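Local coordinates for TetR family Transcriptional regulator (Streptococcus agalactiae 2603V/R, PDB 3KKC), which probably binds DNA as a transcriptional regulator of the TetR family, at residues 19-24 / 61-66; 23-26 / 32-35; 89-94 / 100-105; 123-128 / 169-174. One frame throughout, in Å; residues are numbered along the deposited sequence.

Overall arrangement
Contacts 1 and 2 both start from the end of helix 4-24, and their centres lie about 10 Å apart in the N-terminal region that probably binds DNA. Contact 1 ties that helix to helix 57-71, and contact 2 ties it to the loop before helix 35-42. Contact 3, between helices 80-93 and 98-103, follows in the chain and sits about 13 Å from contact 1 and 15 Å from contact 2, centre to centre. It touches both, so that the probable DNA-binding region and the C-terminal region form one continuous packed body. Contact 4 lies about 21 Å from contact 3, centre to centre, between helices 107-129 and 164-175, where the second subunit approaches.

Contact 1: residues 19-24 / 61-66; sequences NAFISL and KELCED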
loop_
_atom_site.group_PDB
_atom_site.type_symbol
_atom_site.label_atom_id
_atom_site.label_comp_id
_atom_site.label_asym_id
_atom_site.label_seq_id
_atom_site.Cartn_x
_atom_site.Cartn_y
_atom_site.Cartn_z
ATOM N N ASN A 19 -27.674 5.577 5.140
ATOM C CA ASN A 19 -27.129 6.897 4.796
ATOM C C ASN A 19 -26.224 7.454 5.907
ATOM O O ASN A 19 -25.206 8.094 5.623
ATOM C CB ASN A 19 -28.229 7.913 4.386
ATOM C CG ASN A 19 -28.891 7.592 3.017
ATOM O OD1 ASN A 19 -28.338 6.874 2.159
ATOM N ND2 ASN A 19 -30.086 8.140 2.819
ATOM N N ALA A 20 -26.578 7.186 7.159
ATOM C CA ALA A 20 -25.752 7.603 8.306
ATOM C C ALA A 20 -24.359 6.976 8.267
ATOM O O ALA A 20 -23.346 7.635 8.512
ATOM C CB ALA A 20 -26.440 7.265 9.612
ATOM N N PHE A 21 -24.325 5.691 7.959
ATOM C CA PHE A 21 -23.080 4.947 7.855
ATOM C C PHE A 21 -22.164 5.552 6.782
ATOM O O PHE A 21 -20.970 5.696 6.984
ATOM C CB PHE A 21 -23.418 3.493 7.535
ATOM C CG PHE A 21 -22.226 2.594 7.410
ATOM C CD1 PHE A 21 -21.377 2.389 8.498
ATOM C CD2 PHE A 21 -21.994 1.907 6.239
ATOM C CE1 PHE A 21 -20.309 1.558 8.389
ATOM C CE2 PHE A 21 -20.914 1.052 6.129
ATOM C CZ PHE A 21 -20.064 0.884 7.194
ATOM N N ILE A 22 -22.743 5.929 5.646
ATOM C CA ILE A 22 -22.000 6.548 4.562
ATOM C C ILE A 22 -21.455 7.929 4.947
ATOM O O ILE A 22 -20.296 8.240 4.684
ATOM C CB ILE A 22 -22.866 6.628 3.284
ATOM C CG1 ILE A 22 -23.076 5.220 2.709
ATOM C CG2 ILE A 22 -22.224 7.535 2.226
ATOM C CD1 ILE A 22 -23.876 5.215 1.424
ATOM N N SER A 23 -22.283 8.745 5.580
ATOM C CA SER A 23 -21.896 10.101 5.920
ATOM C C SER A 23 -20.771 10.071 6.927
ATOM O O SER A 23 -19.923 10.955 6.938
ATOM C CB SER A 23 -23.117 10.880 6.471
ATOM O OG SER A 23 -22.779 11.815 7.500
ATOM N N LEU A 24 -20.774 9.047 7.778
ATOM C CA LEU A 24 -19.765 8.902 8.823
ATOM C C LEU A 24 -18.474 8.325 8.264
ATOM O O LEU A 24 -17.403 8.446 8.867
ATOM C CB LEU A 24 -20.277 7.987 9.936
ATOM C CG LEU A 24 -21.184 8.621 10.981
ATOM C CD1 LEU A 24 -21.901 7.544 11.796
ATOM C CD2 LEU A 24 -20.373 9.574 11.860
ATOM N N LYS A 61 -20.261 -4.740 4.273
ATOM C CA LYS A 61 -20.480 -5.785 3.282
ATOM C C LYS A 61 -21.567 -5.348 2.279
ATOM O O LYS A 61 -21.281 -5.155 1.096
ATOM C CB LYS A 61 -20.827 -7.092 3.997
ATOM C CG LYS A 61 -21.391 -8.216 3.143
ATOM C CD LYS A 61 -22.486 -8.947 3.953
ATOM C CE LYS A 61 -22.929 -10.263 3.330
ATOM N NZ LYS A 61 -21.751 -11.062 2.881
ATOM N N GLU A 62 -22.800 -5.182 2.757
ATOM C CA GLU A 62 -23.873 -4.587 1.958
ATOM C C GLU A 62 -23.417 -3.370 1.140
ATOM O O GLU A 62 -23.525 -3.377 -0.086
ATOM C CB GLU A 62 -25.044 -4.180 2.845
ATOM C CG GLU A 62 -25.843 -5.342 3.386
ATOM C CD GLU A 62 -27.262 -4.943 3.716
ATOM O OE1 GLU A 62 -27.632 -3.780 3.415
ATOM O OE2 GLU A 62 -28.003 -5.790 4.265
ATOM N N LEU A 63 -22.912 -2.334 1.815
ATOM C CA LEU A 63 -22.398 -1.150 1.128
ATOM C C LEU A 63 -21.507 -1.536 -0.066
ATOM O O LEU A 63 -21.940 -1.417 -1.202
ATOM C CB LEU A 63 -21.690 -0.190 2.091
ATOM C CG LEU A 63 -21.042 1.046 1.453
ATOM C CD1 LEU A 63 -22.062 1.792 0.647
ATOM C CD2 LEU A 63 -20.421 1.983 2.489
ATOM N N CYS A 64 -20.284 -1.985 0.183
ATOM C CA CYS A 64 -19.437 -2.596 -0.856
ATOM C C CYS A 64 -20.212 -3.394 -1.895
ATOM O O CYS A 64 -20.045 -3.199 -3.107
ATOM C CB CYS A 64 -18.402 -3.540 -0.221
ATOM S SG CYS A 64 -17.181 -2.694 0.767
ATOM N N GLU A 65 -21.042 -4.315 -1.426
ATOM C CA GLU A 65 -21.824 -5.125 -2.339
ATOM C C GLU A 65 -22.518 -4.214 -3.367
ATOM O O GLU A 65 -22.343 -4.398 -4.573
ATOM C CB GLU A 65 -22.820 -5.984 -1.561
ATOM C CG GLU A 65 -23.794 -6.726 -2.432
ATOM C CD GLU A 65 -24.281 -8.006 -1.803
ATOM O OE1 GLU A 65 -24.235 -8.143 -0.550
ATOM O OE2 GLU A 65 -24.711 -8.884 -2.581
ATOM N N ASP A 66 -23.271 -3.229 -2.854
ATOM C CA ASP A 66 -23.929 -2.157 -3.623
ATOM C C ASP A 66 -22.966 -1.324 -4.462
ATOM O O ASP A 66 -23.177 -1.146 -5.646
ATOM C CB ASP A 66 -24.651 -1.171 -2.689
ATOM C CG ASP A 66 -25.940 -1.721 -2.120
ATOM O OD1 ASP A 66 -26.485 -2.700 -2.670
ATOM O OD2 ASP A 66 -26.415 -1.157 -1.116
#
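Leu63 and Phe21 hold CG anti to the backbone N (chi1 177° and -179°), extending fork and ring into the gap between the helices, which both CB atoms already face. Ile22 behaves differently: its CB does not aim at helix 57-71, but CG1 lies beside the backbone N (chi1 -70°) and the chain is then extended, so that CD1 reaches inward. Leu63 meets the two mainly with different branches of its fork. CD2 of Leu63 goes to the Phe21 ring, 3.8 Å from Phe21 CE2 and 4.1 Å from Phe21 CD2, arriving obliquely. CD1 of Leu63 turns to Ile22 instead, 4.0 Å from Ile22 CD1 and 4.1 Å from Ile22 CG1. All of this is apolar packing, with no hydrogen bond between the segments; the backbones come closest at Ile22 and Leu63, whose CA atoms stand 8.4 Å apart. In the TetR fold the first helix belongs to the helical DNA-binding domain, and the fourth, here 57-71, leads from that domain into the C-terminal part, so one leucine of the linking helix is seated against two consecutive residues of the first. Phe21 lies deeper than Ile22: its ring also packs on Leu59 and Leu60, one turn earlier in helix 57-71, and on Ile33. Ile22 is nearer the surface, beside Asp96, and its carbonyl oxygen accepts a hydrogen bond from Ser97 OG. At the far end of 61-66, Asp66 OD2 is hydrogen-bonded to Tyr18 OH, a polar tie between the same two helices.

Contact 2: residues 23-26 / 32-35; sequences SLLQ and KITV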
loop_
_atom_site.group_PDB
_atom_site.type_symbol
_atom_site.label_atom_id
_atom_site.label_comp_id
_atom_site.label_asym_id
_atom_site.label_seq_id
_atom_site.Cartn_x
_atom_site.Cartn_y
_atom_site.Cartn_z
ATOM N N SER A 23 -22.283 8.745 5.580
ATOM C CA SER A 23 -21.896 10.101 5.920
ATOM C C SER A 23 -20.771 10.071 6.927
ATOM O O SER A 23 -19.923 10.955 6.938
ATOM C CB SER A 23 -23.117 10.880 6.471
ATOM O OG SER A 23 -22.779 11.815 7.500
ATOM N N LEU A 24 -20.774 9.047 7.778
ATOM C CA LEU A 24 -19.765 8.902 8.823
ATOM C C LEU A 24 -18.474 8.325 8.264
ATOM O O LEU A 24 -17.403 8.446 8.867
ATOM C CB LEU A 24 -20.277 7.987 9.936
ATOM C CG LEU A 24 -21.184 8.621 10.981
ATOM C CD1 LEU A 24 -21.901 7.544 11.796
ATOM C CD2 LEU A 24 -20.373 9.574 11.860
ATOM N N LEU A 25 -18.593 7.664 7.122
ATOM C CA LEU A 25 -17.460 7.074 6.446
ATOM C C LEU A 25 -16.780 8.126 5.576
ATOM O O LEU A 25 -15.827 7.831 4.867
ATOM C CB LEU A 25 -17.941 5.922 5.582
ATOM C CG LEU A 25 -17.603 4.471 5.880
ATOM C CD1 LEU A 25 -17.368 4.233 7.356
ATOM C CD2 LEU A 25 -18.730 3.598 5.344
ATOM N N GLN A 26 -17.284 9.353 5.622
ATOM C CA GLN A 26 -16.671 10.453 4.888
ATOM C C GLN A 26 -15.627 11.110 5.787
ATOM O O GLN A 26 -14.641 11.670 5.309
ATOM C CB GLN A 26 -17.735 11.470 4.429
ATOM C CG GLN A 26 -17.599 11.891 2.953
ATOM C CD GLN A 26 -18.886 12.451 2.351
ATOM O OE1 GLN A 26 -19.660 13.131 3.031
ATOM N NE2 GLN A 26 -19.113 12.167 1.065
ATOM N N LYS A 32 -12.694 2.815 12.913
ATOM C CA LYS A 32 -12.849 3.860 13.925
ATOM C C LYS A 32 -14.310 4.238 14.304
ATOM O O LYS A 32 -14.532 4.742 15.400
ATOM C CB LYS A 32 -12.011 5.094 13.531
ATOM C CG LYS A 32 -12.006 6.261 14.524
ATOM C CD LYS A 32 -12.968 7.383 14.087
ATOM C CE LYS A 32 -12.875 8.605 15.005
ATOM N NZ LYS A 32 -14.092 9.488 14.940
ATOM N N ILE A 33 -15.305 3.992 13.448
ATOM C CA ILE A 33 -16.695 4.303 13.864
ATOM C C ILE A 33 -17.343 3.204 14.715
ATOM O O ILE A 33 -17.006 2.033 14.589
ATOM C CB ILE A 33 -17.672 4.605 12.687
ATOM C CG1 ILE A 33 -18.389 3.329 12.245
ATOM C CG2 ILE A 33 -16.987 5.337 11.532
ATOM C CD1 ILE A 33 -19.165 3.503 10.984
ATOM N N THR A 34 -18.296 3.596 15.555
ATOM C CA THR A 34 -18.993 2.662 16.444
ATOM C C THR A 34 -20.511 2.774 16.297
ATOM O O THR A 34 -21.025 3.857 16.053
ATOM C CB THR A 34 -18.654 2.943 17.923
ATOM O OG1 THR A 34 -18.830 4.343 18.194
ATOM C CG2 THR A 34 -17.220 2.535 18.244
ATOM N N VAL A 35 -21.220 1.660 16.474
ATOM C CA VAL A 35 -22.679 1.624 16.306
ATOM C C VAL A 35 -23.432 2.807 16.937
ATOM O O VAL A 35 -24.467 3.233 16.424
ATOM C CB VAL A 35 -23.290 0.294 16.813
ATOM C CG1 VAL A 35 -24.802 0.405 16.891
ATOM C CG2 VAL A 35 -22.895 -0.851 15.900
#
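Leu24 and Ile33 face each other with CA atoms 7.5 Å apart, Leu24 near the end of helix 4-24, while Ile33 is extended (phi/psi -83°/153°) and leads into helix 35-42. Ile33 points towards the helix end and divides its side chain between two neighbours. Its CG2 branch, beside the backbone N and anti to the carbonyl carbon, comes to the main chain: CG2 of Ile33 lies 4.1 Å from Leu24 O. The longer branch runs to the next residue, with Ile33 CD1 4.1 Å from Leu25 CD1, and there the two side chains cross at about a right angle. Leu25 does not aim its CB at the loop; only the end of the chain swings round to meet Ile33. Leu24 does point that way, yet its CB comes no nearer than 4.5 Å to Ile33 CG2, and its side chain packs further on Asp37 and Leu41 of helix 35-42. No hydrogen bond joins the segments, and the carbonyls of Leu24 and Ile33 bond outside them: Leu24 O accepts from Asn28 ND2 and Ile33 O from Lys56 NZ. Lys32 NZ reaches Asn28 OD1, so that Asn28 is held to both sides of the turn. Thr34 occupies the N-cap position of helix 35-42; its side chain makes no capping bond, although OG1 is hydrogen-bonded to Asp37 OD1. Buried Ile33 thus pins the connection between the first and second helices onto the end of the first, just where the predicted helix-turn-helix motif of the TetR DNA-binding domain begins.

Contact 3: residues 89-94 / 100-105; sequences KHFEQN and TLLLSD. With NI (nickel (II) ion), chain E.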
loop_
_atom_site.group_PDB
_atom_site.type_symbol
_atom_site.label_atom_id
_atom_site.label_comp_id
_atom_site.label_asym_id
_atom_site.label_seq_id
_atom_site.Cartn_x
_atom_site.Cartn_y
_atom_site.Cartn_z
ATOM N N LYS A 89 -15.225 8.342 -12.268
ATOM C CA LYS A 89 -16.163 9.440 -12.029
ATOM C C LYS A 89 -16.648 9.377 -10.584
ATOM O O LYS A 89 -16.657 10.380 -9.875
ATOM C CB LYS A 89 -17.340 9.373 -12.996
ATOM C CG LYS A 89 -18.130 10.677 -13.120
ATOM C CD LYS A 89 -18.944 10.744 -14.436
ATOM C CE LYS A 89 -20.080 9.718 -14.471
ATOM N NZ LYS A 89 -20.622 9.415 -15.844
ATOM N N HIS A 90 -17.026 8.178 -10.147
ATOM C CA HIS A 90 -17.481 7.963 -8.779
ATOM C C HIS A 90 -16.456 8.296 -7.722
ATOM O O HIS A 90 -16.793 8.789 -6.652
ATOM C CB HIS A 90 -17.963 6.537 -8.600
ATOM C CG HIS A 90 -19.356 6.331 -9.085
ATOM N ND1 HIS A 90 -20.397 6.012 -8.241
ATOM C CD2 HIS A 90 -19.891 6.452 -10.320
ATOM C CE1 HIS A 90 -21.510 5.912 -8.942
ATOM N NE2 HIS A 90 -21.234 6.187 -10.203
ATOM N N PHE A 91 -15.194 8.037 -8.014
ATOM C CA PHE A 91 -14.178 8.298 -7.020
ATOM C C PHE A 91 -13.983 9.799 -6.801
ATOM O O PHE A 91 -13.804 10.236 -5.657
ATOM C CB PHE A 91 -12.873 7.518 -7.312
ATOM C CG PHE A 91 -12.918 6.066 -6.848
ATOM C CD1 PHE A 91 -12.596 5.727 -5.539
ATOM C CD2 PHE A 91 -13.308 5.048 -7.713
ATOM C CE1 PHE A 91 -12.654 4.397 -5.095
ATOM C CE2 PHE A 91 -13.352 3.713 -7.288
ATOM C CZ PHE A 91 -13.032 3.389 -5.968
ATOM N N GLU A 92 -14.078 10.593 -7.864
ATOM C CA GLU A 92 -13.725 12.014 -7.760
ATOM C C GLU A 92 -14.750 12.861 -6.990
ATOM O O GLU A 92 -14.404 13.935 -6.468
ATOM C CB GLU A 92 -13.379 12.637 -9.132
ATOM C CG GLU A 92 -14.571 12.895 -10.054
ATOM C CD GLU A 92 -14.255 13.840 -11.220
ATOM O OE1 GLU A 92 -13.303 14.645 -11.113
ATOM O OE2 GLU A 92 -14.978 13.781 -12.242
ATOM N N GLN A 93 -15.993 12.370 -6.914
ATOM C CA GLN A 93 -17.041 13.005 -6.107
ATOM C C GLN A 93 -17.181 12.292 -4.770
ATOM O O GLN A 93 -17.904 12.763 -3.877
ATOM C CB GLN A 93 -18.416 12.961 -6.803
ATOM C CG GLN A 93 -18.424 12.621 -8.272
ATOM C CD GLN A 93 -18.074 13.816 -9.124
ATOM O OE1 GLN A 93 -17.971 14.940 -8.618
ATOM N NE2 GLN A 93 -17.884 13.588 -10.428
ATOM N N ASN A 94 -16.510 11.148 -4.645
ATOM C CA ASN A 94 -16.587 10.355 -3.437
ATOM C C ASN A 94 -18.028 9.864 -3.276
ATOM O O ASN A 94 -18.624 9.931 -2.187
ATOM C CB ASN A 94 -16.141 11.180 -2.232
ATOM C CG ASN A 94 -15.694 10.310 -1.052
ATOM O OD1 ASN A 94 -15.479 9.097 -1.190
ATOM N ND2 ASN A 94 -15.554 10.937 0.115
ATOM N N THR A 100 -13.078 7.743 0.246
ATOM C CA THR A 100 -12.612 7.738 1.608
ATOM C C THR A 100 -12.448 6.298 2.059
ATOM O O THR A 100 -11.639 6.000 2.926
ATOM C CB THR A 100 -13.595 8.495 2.501
ATOM O OG1 THR A 100 -13.840 9.777 1.913
ATOM C CG2 THR A 100 -13.027 8.677 3.943
ATOM N N LEU A 101 -13.212 5.399 1.458
ATOM C CA LEU A 101 -13.138 3.997 1.841
ATOM C C LEU A 101 -11.783 3.440 1.418
ATOM O O LEU A 101 -11.149 2.704 2.167
ATOM C CB LEU A 101 -14.285 3.210 1.200
ATOM C CG LEU A 101 -15.017 2.191 2.076
ATOM C CD1 LEU A 101 -14.878 2.511 3.557
ATOM C CD2 LEU A 101 -16.479 2.126 1.678
ATOM N N LEU A 102 -11.342 3.837 0.224
ATOM C CA LEU A 102 -10.091 3.377 -0.374
ATOM C C LEU A 102 -8.866 4.011 0.265
ATOM O O LEU A 102 -7.843 3.353 0.459
ATOM C CB LEU A 102 -10.073 3.703 -1.865
ATOM C CG LEU A 102 -8.796 3.257 -2.584
ATOM C CD1 LEU A 102 -8.788 1.741 -2.745
ATOM C CD2 LEU A 102 -8.631 3.937 -3.942
ATOM N N LEU A 103 -8.974 5.302 0.559
ATOM C CA LEU A 103 -7.890 6.072 1.160
ATOM C C LEU A 103 -7.703 5.745 2.652
ATOM O O LEU A 103 -6.680 6.075 3.258
ATOM C CB LEU A 103 -8.183 7.568 1.005
ATOM C CG LEU A 103 -7.508 8.399 -0.089
ATOM C CD1 LEU A 103 -7.300 7.570 -1.338
ATOM C CD2 LEU A 103 -8.320 9.665 -0.361
ATOM N N SER A 104 -8.715 5.122 3.241
ATOM C CA SER A 104 -8.700 4.813 4.652
ATOM C C SER A 104 -7.819 3.582 4.872
ATOM O O SER A 104 -7.445 3.258 6.012
ATOM C CB SER A 104 -10.121 4.521 5.131
ATOM O OG SER A 104 -10.544 3.243 4.673
ATOM N N ASP A 105 -7.503 2.892 3.778
ATOM C CA ASP A 105 -6.740 1.654 3.862
ATOM C C ASP A 105 -7.504 0.498 4.495
ATOM O O ASP A 105 -6.891 -0.528 4.806
ATOM C CB ASP A 105 -5.449 1.860 4.670
ATOM C CG ASP A 105 -4.349 2.511 3.864
ATOM O OD1 ASP A 105 -4.394 2.420 2.614
ATOM O OD2 ASP A 105 -3.438 3.104 4.485
HETATM NI NI NI E . -22.724 5.892 -11.727
#
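Asn94 and Thr100 are joined by a pair of hydrogen bonds at the place where helix 80-93 stops in a Schellman motif, with Asn94, at positive phi, as its C-prime residue. CG of Asn94 is anti to the backbone N (chi1 -158°), which turns the amide towards the start of helix 98-103. There Asn94 OD1 accepts from Thr100 N at 3.1 Å with an N-H...O angle of 153°, the donor tilted from the carbonyl plane. Asn94 ND2 gives a shorter bond of 2.7 Å to Thr100 OG1, also somewhat off the amide plane. Two bonds on the two ends of one amide fix its rotation, and a further, weak bond from Ala99 N comes to the same OD1. Within 100-105, Ser104 OG donates to Leu101 O at 2.6 Å from above the carbonyl plane.

Apolar packing lies one turn back from Asn94. Phe91 CE1 approaches Leu102 CB at 4.2 Å, the two side chains crossing nearly at right angles. Leu71 and Leu156 also line the Phe91 ring, and Leu102 continues onto Phe109, Leu110 and Phe113 of helix 107-129.

Metal binding falls to His90, which together with His70 and His86 coordinates nickel, the bond from His90 NE2 to the metal being 2.2 Å long.

Contact 4: residues 123-128 / 169-174; sequences PRLREE and KYYLTM
This is a small, buried apolar contact between helix 107-129 and the last helix, 164-175, in the C-terminal helical region about 20 Å from the centre of the chain. Leu125 carries it. With CG anti to the backbone N (chi1 -172°), its fork reaches out between two adjacent residues of the other helix. Leu125 CD1 meets Leu172 CD1 at 3.8 Å, the two side chains crossing obliquely. Leu125 CD2 comes up to the Tyr171 ring at the edge, near its plane, 3.6 Å from Tyr171 OH and 4.4 Å from Tyr171 CE2. The hydroxyl is not left to a methyl group alone: its main partner is Leu144 O, to which it is hydrogen-bonded, with a weak bond to Ser147 OG, so helix 137-157 holds the ring's polar end. Within 123-128, Arg124 NH1 and Glu128 OE1 pair at 3.1 Å by charge only, since the oxygen lies well out of the guanidinium plane. Tyr171 also packs on Phe139 of the second subunit, and selenomethionine Met174 on Phe143 of the second subunit. Such packing of the last helix against helix 137-157 of the second subunit is consistent with the four-helix dimer interface of TetR regulators.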
loop_
_atom_site.group_PDB
_atom_site.type_symbol
_atom_site.label_atom_id
_atom_site.label_comp_id
_atom_site.label_asym_id
_atom_site.label_seq_id
_atom_site.Cartn_x
_atom_site.Cartn_y
_atom_site.Cartn_z
ATOM N N PRO A 123 -8.983 -8.341 -17.284
ATOM C CA PRO A 123 -9.029 -9.107 -18.534
ATOM C C PRO A 123 -9.101 -8.231 -19.783
ATOM O O PRO A 123 -8.381 -8.491 -20.740
ATOM C CB PRO A 123 -10.288 -9.963 -18.368
ATOM C CG PRO A 123 -10.393 -10.165 -16.894
ATOM C CD PRO A 123 -9.967 -8.838 -16.305
ATOM N N ARG A 124 -9.935 -7.200 -19.777
ATOM C CA ARG A 124 -9.950 -6.287 -20.909
ATOM C C ARG A 124 -8.659 -5.471 -21.011
ATOM O O ARG A 124 -8.107 -5.304 -22.086
ATOM C CB ARG A 124 -11.202 -5.400 -20.909
ATOM C CG ARG A 124 -12.326 -5.970 -21.775
ATOM C CD ARG A 124 -13.641 -5.208 -21.658
ATOM N NE ARG A 124 -13.722 -4.032 -22.537
ATOM C CZ ARG A 124 -13.710 -4.062 -23.875
ATOM N NH1 ARG A 124 -13.589 -5.215 -24.530
ATOM N NH2 ARG A 124 -13.799 -2.925 -24.561
ATOM N N LEU A 125 -8.169 -4.977 -19.887
ATOM C CA LEU A 125 -6.946 -4.183 -19.863
ATOM C C LEU A 125 -5.805 -4.951 -20.515
ATOM O O LEU A 125 -4.965 -4.382 -21.216
ATOM C CB LEU A 125 -6.570 -3.859 -18.414
ATOM C CG LEU A 125 -5.414 -2.874 -18.282
ATOM C CD1 LEU A 125 -5.709 -1.624 -19.119
ATOM C CD2 LEU A 125 -5.158 -2.525 -16.826
ATOM N N ARG A 126 -5.787 -6.256 -20.266
ATOM C CA ARG A 126 -4.730 -7.133 -20.747
ATOM C C ARG A 126 -4.808 -7.244 -22.264
ATOM O O ARG A 126 -3.878 -6.881 -22.974
ATOM C CB ARG A 126 -4.905 -8.534 -20.149
ATOM C CG ARG A 126 -3.623 -9.256 -19.832
ATOM C CD ARG A 126 -2.580 -8.979 -20.848
ATOM N NE ARG A 126 -1.922 -10.201 -21.299
ATOM C CZ ARG A 126 -1.401 -10.360 -22.514
ATOM N NH1 ARG A 126 -1.467 -9.378 -23.410
ATOM N NH2 ARG A 126 -0.816 -11.504 -22.838
ATOM N N GLU A 127 -5.938 -7.761 -22.735
ATOM C CA GLU A 127 -6.115 -8.148 -24.118
ATOM C C GLU A 127 -6.027 -6.928 -25.026
ATOM O O GLU A 127 -5.649 -7.032 -26.186
ATOM C CB GLU A 127 -7.461 -8.878 -24.266
ATOM C CG GLU A 127 -8.185 -8.691 -25.597
ATOM C CD GLU A 127 -9.698 -8.908 -25.483
ATOM O OE1 GLU A 127 -10.217 -9.865 -26.107
ATOM O OE2 GLU A 127 -10.372 -8.122 -24.769
ATOM N N GLU A 128 -6.321 -5.762 -24.472
ATOM C CA GLU A 128 -6.578 -4.598 -25.289
ATOM C C GLU A 128 -5.454 -3.570 -25.255
ATOM O O GLU A 128 -5.336 -2.763 -26.171
ATOM C CB GLU A 128 -7.878 -3.953 -24.836
ATOM C CG GLU A 128 -8.679 -3.339 -25.928
ATOM C CD GLU A 128 -10.138 -3.224 -25.548
ATOM O OE1 GLU A 128 -10.788 -4.289 -25.373
ATOM O OE2 GLU A 128 -10.621 -2.073 -25.424
ATOM N N LYS A 169 -5.971 8.675 -19.416
ATOM C CA LYS A 169 -5.094 8.789 -20.562
ATOM C C LYS A 169 -3.649 8.524 -20.162
ATOM O O LYS A 169 -3.000 7.604 -20.676
ATOM C CB LYS A 169 -5.236 10.200 -21.159
ATOM C CG LYS A 169 -4.128 10.627 -22.111
ATOM C CD LYS A 169 -4.182 12.126 -22.385
ATOM C CE LYS A 169 -3.193 12.526 -23.480
ATOM N NZ LYS A 169 -3.049 14.007 -23.598
ATOM N N TYR A 170 -3.148 9.356 -19.258
ATOM C CA TYR A 170 -1.779 9.250 -18.773
ATOM C C TYR A 170 -1.490 7.874 -18.176
ATOM O O TYR A 170 -0.361 7.408 -18.194
ATOM C CB TYR A 170 -1.476 10.370 -17.778
ATOM C CG TYR A 170 -1.533 11.726 -18.431
ATOM C CD1 TYR A 170 -0.921 11.938 -19.662
ATOM C CD2 TYR A 170 -2.197 12.790 -17.835
ATOM C CE1 TYR A 170 -0.966 13.181 -20.288
ATOM C CE2 TYR A 170 -2.250 14.045 -18.453
ATOM C CZ TYR A 170 -1.629 14.234 -19.684
ATOM O OH TYR A 170 -1.662 15.468 -20.324
ATOM N N TYR A 171 -2.511 7.201 -17.684
ATOM C CA TYR A 171 -2.289 5.872 -17.172
ATOM C C TYR A 171 -2.167 4.853 -18.304
ATOM O O TYR A 171 -1.259 4.013 -18.311
ATOM C CB TYR A 171 -3.393 5.471 -16.190
ATOM C CG TYR A 171 -3.339 4.001 -15.854
ATOM C CD1 TYR A 171 -2.453 3.513 -14.909
ATOM C CD2 TYR A 171 -4.139 3.093 -16.529
ATOM C CE1 TYR A 171 -2.384 2.154 -14.626
ATOM C CE2 TYR A 171 -4.079 1.746 -16.250
ATOM C CZ TYR A 171 -3.206 1.280 -15.299
ATOM O OH TYR A 171 -3.177 -0.074 -15.045
ATOM N N LEU A 172 -3.089 4.924 -19.255
ATOM C CA LEU A 172 -3.121 3.983 -20.368
ATOM C C LEU A 172 -1.864 4.093 -21.242
ATOM O O LEU A 172 -1.348 3.087 -21.736
ATOM C CB LEU A 172 -4.379 4.211 -21.199
ATOM C CG LEU A 172 -5.498 3.159 -21.142
ATOM C CD1 LEU A 172 -5.346 2.090 -20.022
ATOM C CD2 LEU A 172 -6.878 3.827 -21.084
ATOM N N THR A 173 -1.362 5.311 -21.428
ATOM C CA THR A 173 -0.147 5.477 -22.212
ATOM C C THR A 173 1.050 4.936 -21.419
ATOM O O THR A 173 1.966 4.331 -21.987
ATOM C CB THR A 173 0.078 6.947 -22.672
ATOM O OG1 THR A 173 0.140 7.803 -21.531
ATOM C CG2 THR A 173 -1.063 7.418 -23.586
HETATM N N MSE A 174 1.024 5.121 -20.099
HETATM C CA MSE A 174 2.103 4.625 -19.242
HETATM C C MSE A 174 2.240 3.115 -19.266
HETATM O O MSE A 174 3.345 2.598 -19.144
HETATM C CB MSE A 174 1.943 5.099 -17.806
HETATM C CG MSE A 174 2.598 6.428 -17.530
HETATM SE SE MSE A 174 4.392 6.474 -18.268
HETATM C CE MSE A 174 5.242 5.138 -17.107
#